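Local coordinates for protein MFP2b (Ascaris suum, PDB 2BJR) that probably enhances the polymerization of major sperm protein that drives the amoeboid motility of nematode sperm, and binds a zinc ion, at residues Ile140-His145 and Val149-Gly154; Arg212-Ser217 and Tyr284-Phe289. One frame throughout, in Å; residues are numbered along the deposited sequence.

In the fold
Interactions 1 and 2 lie on opposite sides of the chain's centre, in the two different cytosolic motility protein regions of the chain. Their centres are 44 Å apart and their nearest atoms about 28 Å, so they do not touch. They follow one another along the chain. Interaction 1 is local: residues 140-145 and 149-154 form a hairpin. Interaction 2 is long-range: a turn at 212-217 meets strand 282-288, which comes much later in the chain. Neither belongs to the zinc site of His86, Cys174, Cys176 and Cys179. The three cysteines fall between the two interactions in sequence, and His86 precedes both.

Interaction 1. Residues Ile140-His145 and Val149-Gly154; sequences IARFSH and VDEVSG
Ala141 and Val152 pair through two backbone hydrogen bonds, from Ala141 N to Val152 O (2.8 Å) and from Val152 N to Ala141 O (2.9 Å). Phe143 and Asp150 form the next hydrogen-bonded pair of this antiparallel hairpin. Between them sits the non-hydrogen-bonded pair Arg142-Glu151. There CA-H···O contacts add to the pairing: Arg142 CA is 3.1 Å from Asp150 O.

Two charged or polar side-chain links span the strands. On the face of Ile140, Arg142 and Val149, Arg142 forms a salt bridge with Glu151. One oxygen does the work: OE2 of Glu151 lies 2.8 Å from NH2 and 3.0 Å from NE of Arg142. The two chains run side by side, but the guanidinium and carboxylate planes are nearly perpendicular (89°). On the face of Ala141, Phe143 and Asp150, Asp150 OD1 accepts a hydrogen bond from His145 NE2 (2.8 Å). The oxygen lies in the imidazole plane, while the ring nitrogen sits above the carboxylate plane. With chi1 at 63°, His145 CG lies between backbone N and carbonyl carbon, which swings the ring back across to Asp150.

Apolar contact is lighter. Ile140 CG2 meets Glu151 CB at 4.0 Å and lies over the rim of one guanidinium face of Arg142.

Strand 148-153 is one of the two outermost strands of a four-stranded antiparallel sheet within this chain, and strand 130-135 flanks 140-145 on its other edge. Arg142, Ser144 and Val149 rest on Pro61 of strand 55-62. Ala141 and Phe143 pack on Ile120 of strand 117-122.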
loop_
_atom_site.group_PDB
_atom_site.type_symbol
_atom_site.label_atom_id
_atom_site.label_comp_id
_atom_site.label_asym_id
_atom_site.label_seq_id
_atom_site.Cartn_x
_atom_site.Cartn_y
_atom_site.Cartn_z
ATOM N N ILE A 140 12.905 -2.419 24.688
ATOM C CA ILE A 140 12.463 -3.695 24.140
ATOM C C ILE A 140 11.466 -3.359 23.047
ATOM O O ILE A 140 10.571 -2.520 23.241
ATOM C CB ILE A 140 11.809 -4.566 25.203
ATOM C CG1 ILE A 140 12.840 -4.966 26.250
ATOM C CG2 ILE A 140 11.153 -5.812 24.607
ATOM C CD1 ILE A 140 12.215 -5.590 27.412
ATOM N N ALA A 141 11.619 -4.029 21.914
ATOM C CA ALA A 141 10.649 -4.003 20.824
ATOM C C ALA A 141 9.742 -5.246 20.843
ATOM O O ALA A 141 10.190 -6.355 21.035
ATOM C CB ALA A 141 11.348 -3.892 19.482
ATOM N N ARG A 142 8.467 -5.048 20.602
ATOM C CA ARG A 142 7.512 -6.105 20.615
ATOM C C ARG A 142 6.704 -6.110 19.325
ATOM O O ARG A 142 6.278 -5.058 18.852
ATOM C CB ARG A 142 6.520 -5.893 21.728
ATOM C CG ARG A 142 7.100 -6.211 23.063
ATOM C CD ARG A 142 6.096 -5.885 24.144
ATOM N NE ARG A 142 6.565 -6.412 25.422
ATOM C CZ ARG A 142 7.368 -5.764 26.242
ATOM N NH1 ARG A 142 7.809 -4.563 25.935
ATOM N NH2 ARG A 142 7.751 -6.331 27.382
ATOM N N PHE A 143 6.464 -7.310 18.826
ATOM C CA PHE A 143 5.759 -7.535 17.567
ATOM C C PHE A 143 4.725 -8.612 17.751
ATOM O O PHE A 143 5.038 -9.688 18.282
ATOM C CB PHE A 143 6.752 -7.955 16.474
ATOM C CG PHE A 143 7.895 -6.994 16.296
ATOM C CD1 PHE A 143 9.040 -7.105 17.072
ATOM C CD2 PHE A 143 7.814 -5.958 15.385
ATOM C CE1 PHE A 143 10.077 -6.215 16.920
ATOM C CE2 PHE A 143 8.826 -5.057 15.254
ATOM C CZ PHE A 143 9.953 -5.175 15.992
ATOM N N SER A 144 3.491 -8.355 17.340
ATOM C CA SER A 144 2.430 -9.333 17.530
ATOM C C SER A 144 2.151 -10.064 16.204
ATOM O O SER A 144 2.048 -9.427 15.165
ATOM C CB SER A 144 1.163 -8.674 18.089
ATOM O OG SER A 144 0.729 -7.559 17.334
ATOM N N HIS A 145 2.005 -11.384 16.254
ATOM C CA HIS A 145 1.696 -12.149 15.042
ATOM C C HIS A 145 1.360 -13.578 15.422
ATOM O O HIS A 145 1.904 -14.084 16.419
ATOM C CB HIS A 145 2.925 -12.200 14.168
ATOM C CG HIS A 145 4.078 -12.912 14.800
ATOM N ND1 HIS A 145 4.440 -14.182 14.418
ATOM C CD2 HIS A 145 4.925 -12.559 15.804
ATOM C CE1 HIS A 145 5.465 -14.579 15.150
ATOM N NE2 HIS A 145 5.780 -13.616 16.002
ATOM N N VAL A 149 3.697 -12.988 20.709
ATOM C CA VAL A 149 4.439 -11.733 20.744
ATOM C C VAL A 149 5.956 -11.985 20.695
ATOM O O VAL A 149 6.470 -12.780 21.473
ATOM C CB VAL A 149 4.085 -10.931 21.999
ATOM C CG1 VAL A 149 4.962 -9.670 22.068
ATOM C CG2 VAL A 149 2.591 -10.593 21.984
ATOM N N ASP A 150 6.670 -11.358 19.765
ATOM C CA ASP A 150 8.134 -11.372 19.799
ATOM C C ASP A 150 8.620 -10.257 20.673
ATOM O O ASP A 150 7.991 -9.198 20.731
ATOM C CB ASP A 150 8.772 -11.119 18.436
ATOM C CG ASP A 150 8.266 -12.003 17.382
ATOM O OD1 ASP A 150 7.994 -13.231 17.614
ATOM O OD2 ASP A 150 8.111 -11.504 16.237
ATOM N N GLU A 151 9.736 -10.478 21.360
ATOM C CA GLU A 151 10.445 -9.420 22.033
ATOM C C GLU A 151 11.884 -9.443 21.595
ATOM O O GLU A 151 12.536 -10.477 21.675
ATOM C CB GLU A 151 10.437 -9.583 23.557
ATOM C CG GLU A 151 9.076 -9.734 24.198
ATOM C CD GLU A 151 9.109 -9.388 25.686
ATOM O OE1 GLU A 151 10.154 -9.559 26.361
ATOM O OE2 GLU A 151 8.077 -8.885 26.164
ATOM N N VAL A 152 12.378 -8.297 21.160
ATOM C CA VAL A 152 13.717 -8.171 20.635
ATOM C C VAL A 152 14.342 -6.924 21.242
ATOM O O VAL A 152 13.691 -5.901 21.394
ATOM C CB VAL A 152 13.707 -8.120 19.095
ATOM C CG1 VAL A 152 15.114 -8.061 18.553
ATOM C CG2 VAL A 152 13.014 -9.355 18.565
ATOM N N SER A 153 15.602 -7.028 21.624
ATOM C CA SER A 153 16.323 -5.866 22.114
ATOM C C SER A 153 17.784 -5.915 21.736
ATOM O O SER A 153 18.255 -6.887 21.118
ATOM C CB SER A 153 16.169 -5.773 23.635
ATOM O OG SER A 153 16.844 -6.869 24.220
ATOM N N GLY A 154 18.501 -4.846 22.069
ATOM C CA GLY A 154 19.920 -4.769 21.807
ATOM C C GLY A 154 20.241 -4.569 20.352
ATOM O O GLY A 154 19.482 -3.922 19.607
#

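Interaction 2. Residues Arg212-Ser217 and Tyr284-Phe289; sequences RALGRS and YDWKPF
This is a contact of an aromatic ring with a backbone turn: the indole of Trp286, on strand 282-288, lies against the loop that follows strand 209-210. These strands belong to two different antiparallel sheets of the second cytosolic motility protein region, so the contact joins a loop of one sheet to a strand of the other. The ring meets the chain from Arg212 to Leu214 mainly by one face.

Leu214 N stands 3.2 Å above the ring plane, offset toward the rim, and its N-H points down at that face. The approach is like that of an N-H···pi contact. Ala213 CA lies over the same face and is 3.6 Å from Trp286 CZ2. Trp286 NE1 is 3.2 Å from Arg212 O.

Residues 212-215 form a type II beta turn, and its backbone faces the indole. Gly215 N donates to Arg212 O at 2.9 Å. Leu214 takes the third position with phi 62°; Gly215, the fourth, also has a positive phi.

Leu214 starts away from the strand, yet its CD2 reaches Trp286 CB at 3.9 Å. The two side chains cross at about a right angle. On the Trp286 side, CG is anti to the carbonyl carbon (chi1 -64°), which projects the ring toward the turn.

Leu214 CD1 lies over one face of the Arg216 guanidinium, which is held by Ser217 O and by a salt bridge to Glu323. The Arg212 side chain starts away from the strand, and its NH1 forms a salt bridge with Asp227. Val316 of strand 313-319 touches Ala213, Leu214 and Trp286 alike.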
loop_
_atom_site.group_PDB
_atom_site.type_symbol
_atom_site.label_atom_id
_atom_site.label_comp_id
_atom_site.label_asym_id
_atom_site.label_seq_id
_atom_site.Cartn_x
_atom_site.Cartn_y
_atom_site.Cartn_z
ATOM N N ARG A 212 -4.455 3.549 -16.640
ATOM C CA ARG A 212 -5.601 3.115 -17.421
ATOM C C ARG A 212 -5.323 1.829 -18.182
ATOM O O ARG A 212 -4.239 1.660 -18.716
ATOM C CB ARG A 212 -5.975 4.186 -18.446
ATOM C CG ARG A 212 -7.281 3.856 -19.187
ATOM C CD ARG A 212 -7.962 5.078 -19.802
ATOM N NE ARG A 212 -7.042 5.865 -20.628
ATOM C CZ ARG A 212 -7.405 6.746 -21.582
ATOM N NH1 ARG A 212 -8.656 6.901 -21.925
ATOM N NH2 ARG A 212 -6.482 7.459 -22.211
ATOM N N ALA A 213 -6.277 0.911 -18.182
ATOM C CA ALA A 213 -6.196 -0.325 -18.885
ATOM C C ALA A 213 -5.770 -0.050 -20.336
ATOM O O ALA A 213 -6.461 0.710 -21.021
ATOM C CB ALA A 213 -7.492 -1.017 -18.857
ATOM N N LEU A 214 -4.649 -0.668 -20.756
ATOM C CA LEU A 214 -4.106 -0.577 -22.114
ATOM C C LEU A 214 -3.696 0.839 -22.530
ATOM O O LEU A 214 -3.393 1.096 -23.721
ATOM C CB LEU A 214 -5.095 -1.160 -23.150
ATOM C CG LEU A 214 -5.575 -2.594 -23.038
ATOM C CD1 LEU A 214 -6.395 -3.077 -24.236
ATOM C CD2 LEU A 214 -4.362 -3.492 -22.792
ATOM N N GLY A 215 -3.705 1.774 -21.581
ATOM C CA GLY A 215 -3.462 3.184 -21.900
ATOM C C GLY A 215 -4.479 3.869 -22.793
ATOM O O GLY A 215 -4.157 4.849 -23.478
ATOM N N ARG A 216 -5.700 3.362 -22.832
ATOM C CA ARG A 216 -6.722 3.903 -23.716
ATOM C C ARG A 216 -8.097 3.435 -23.287
ATOM O O ARG A 216 -8.236 2.547 -22.458
ATOM C CB ARG A 216 -6.445 3.434 -25.175
ATOM C CG ARG A 216 -6.422 1.885 -25.376
ATOM C CD ARG A 216 -6.614 1.514 -26.829
ATOM N NE ARG A 216 -6.437 0.114 -27.195
ATOM C CZ ARG A 216 -7.346 -0.828 -27.071
ATOM N NH1 ARG A 216 -8.519 -0.562 -26.545
ATOM N NH2 ARG A 216 -7.070 -2.067 -27.487
ATOM N N SER A 217 -9.139 4.010 -23.863
ATOM C CA SER A 217 -10.470 3.439 -23.707
ATOM C C SER A 217 -10.515 1.993 -24.287
ATOM O O SER A 217 -9.914 1.673 -25.323
ATOM C CB SER A 217 -11.552 4.351 -24.356
ATOM O OG SER A 217 -11.516 5.673 -23.777
ATOM N N TYR A 284 5.713 2.120 -17.344
ATOM C CA TYR A 284 4.678 1.107 -17.490
ATOM C C TYR A 284 4.319 0.910 -18.956
ATOM O O TYR A 284 4.331 1.871 -19.728
ATOM C CB TYR A 284 3.381 1.537 -16.790
ATOM C CG TYR A 284 3.426 1.490 -15.284
ATOM C CD1 TYR A 284 3.112 2.599 -14.537
ATOM C CD2 TYR A 284 3.775 0.326 -14.616
ATOM C CE1 TYR A 284 3.096 2.567 -13.125
ATOM C CE2 TYR A 284 3.847 0.306 -13.225
ATOM C CZ TYR A 284 3.485 1.408 -12.487
ATOM O OH TYR A 284 3.542 1.344 -11.090
ATOM N N ASP A 285 3.909 -0.304 -19.289
ATOM C CA ASP A 285 3.267 -0.623 -20.551
ATOM C C ASP A 285 2.524 -1.934 -20.403
ATOM O O ASP A 285 2.841 -2.724 -19.524
ATOM C CB ASP A 285 4.350 -0.837 -21.606
ATOM C CG ASP A 285 3.823 -0.727 -23.025
ATOM O OD1 ASP A 285 2.650 -0.305 -23.266
ATOM O OD2 ASP A 285 4.596 -1.064 -23.935
ATOM N N TRP A 286 1.544 -2.182 -21.246
ATOM C CA TRP A 286 0.759 -3.404 -21.168
ATOM C C TRP A 286 1.324 -4.312 -22.212
ATOM O O TRP A 286 1.514 -3.872 -23.353
ATOM C CB TRP A 286 -0.723 -3.133 -21.384
ATOM C CG TRP A 286 -1.292 -2.260 -20.306
ATOM C CD1 TRP A 286 -1.128 -0.899 -20.163
ATOM C CD2 TRP A 286 -2.097 -2.679 -19.219
ATOM N NE1 TRP A 286 -1.802 -0.456 -19.052
ATOM C CE2 TRP A 286 -2.400 -1.527 -18.444
ATOM C CE3 TRP A 286 -2.590 -3.914 -18.798
ATOM C CZ2 TRP A 286 -3.174 -1.581 -17.296
ATOM C CZ3 TRP A 286 -3.358 -3.949 -17.636
ATOM C CH2 TRP A 286 -3.666 -2.776 -16.926
ATOM N N LYS A 287 1.661 -5.530 -21.813
ATOM C CA LYS A 287 2.347 -6.492 -22.699
ATOM C C LYS A 287 1.560 -7.783 -22.807
ATOM O O LYS A 287 0.911 -8.185 -21.833
ATOM C CB LYS A 287 3.735 -6.819 -22.158
ATOM C CG LYS A 287 4.678 -5.640 -22.018
ATOM C CD LYS A 287 4.978 -5.043 -23.441
ATOM C CE LYS A 287 6.182 -4.116 -23.415
ATOM N NZ LYS A 287 6.190 -3.225 -24.629
ATOM N N PRO A 288 1.594 -8.440 -23.988
ATOM C CA PRO A 288 0.940 -9.730 -24.166
ATOM C C PRO A 288 1.482 -10.692 -23.155
ATOM O O PRO A 288 2.669 -10.647 -22.822
ATOM C CB PRO A 288 1.295 -10.137 -25.632
ATOM C CG PRO A 288 1.543 -8.821 -26.338
ATOM C CD PRO A 288 2.232 -7.984 -25.246
ATOM N N PHE A 289 0.605 -11.555 -22.679
ATOM C CA PHE A 289 0.921 -12.475 -21.610
ATOM C C PHE A 289 2.252 -13.279 -21.843
ATOM O O PHE A 289 3.046 -13.422 -20.919
ATOM C CB PHE A 289 -0.273 -13.401 -21.351
ATOM C CG PHE A 289 -0.073 -14.333 -20.202
ATOM C CD1 PHE A 289 -0.625 -14.059 -18.949
ATOM C CD2 PHE A 289 0.635 -15.519 -20.350
ATOM C CE1 PHE A 289 -0.452 -14.919 -17.894
ATOM C CE2 PHE A 289 0.815 -16.383 -19.259
ATOM C CZ PHE A 289 0.289 -16.062 -18.031
#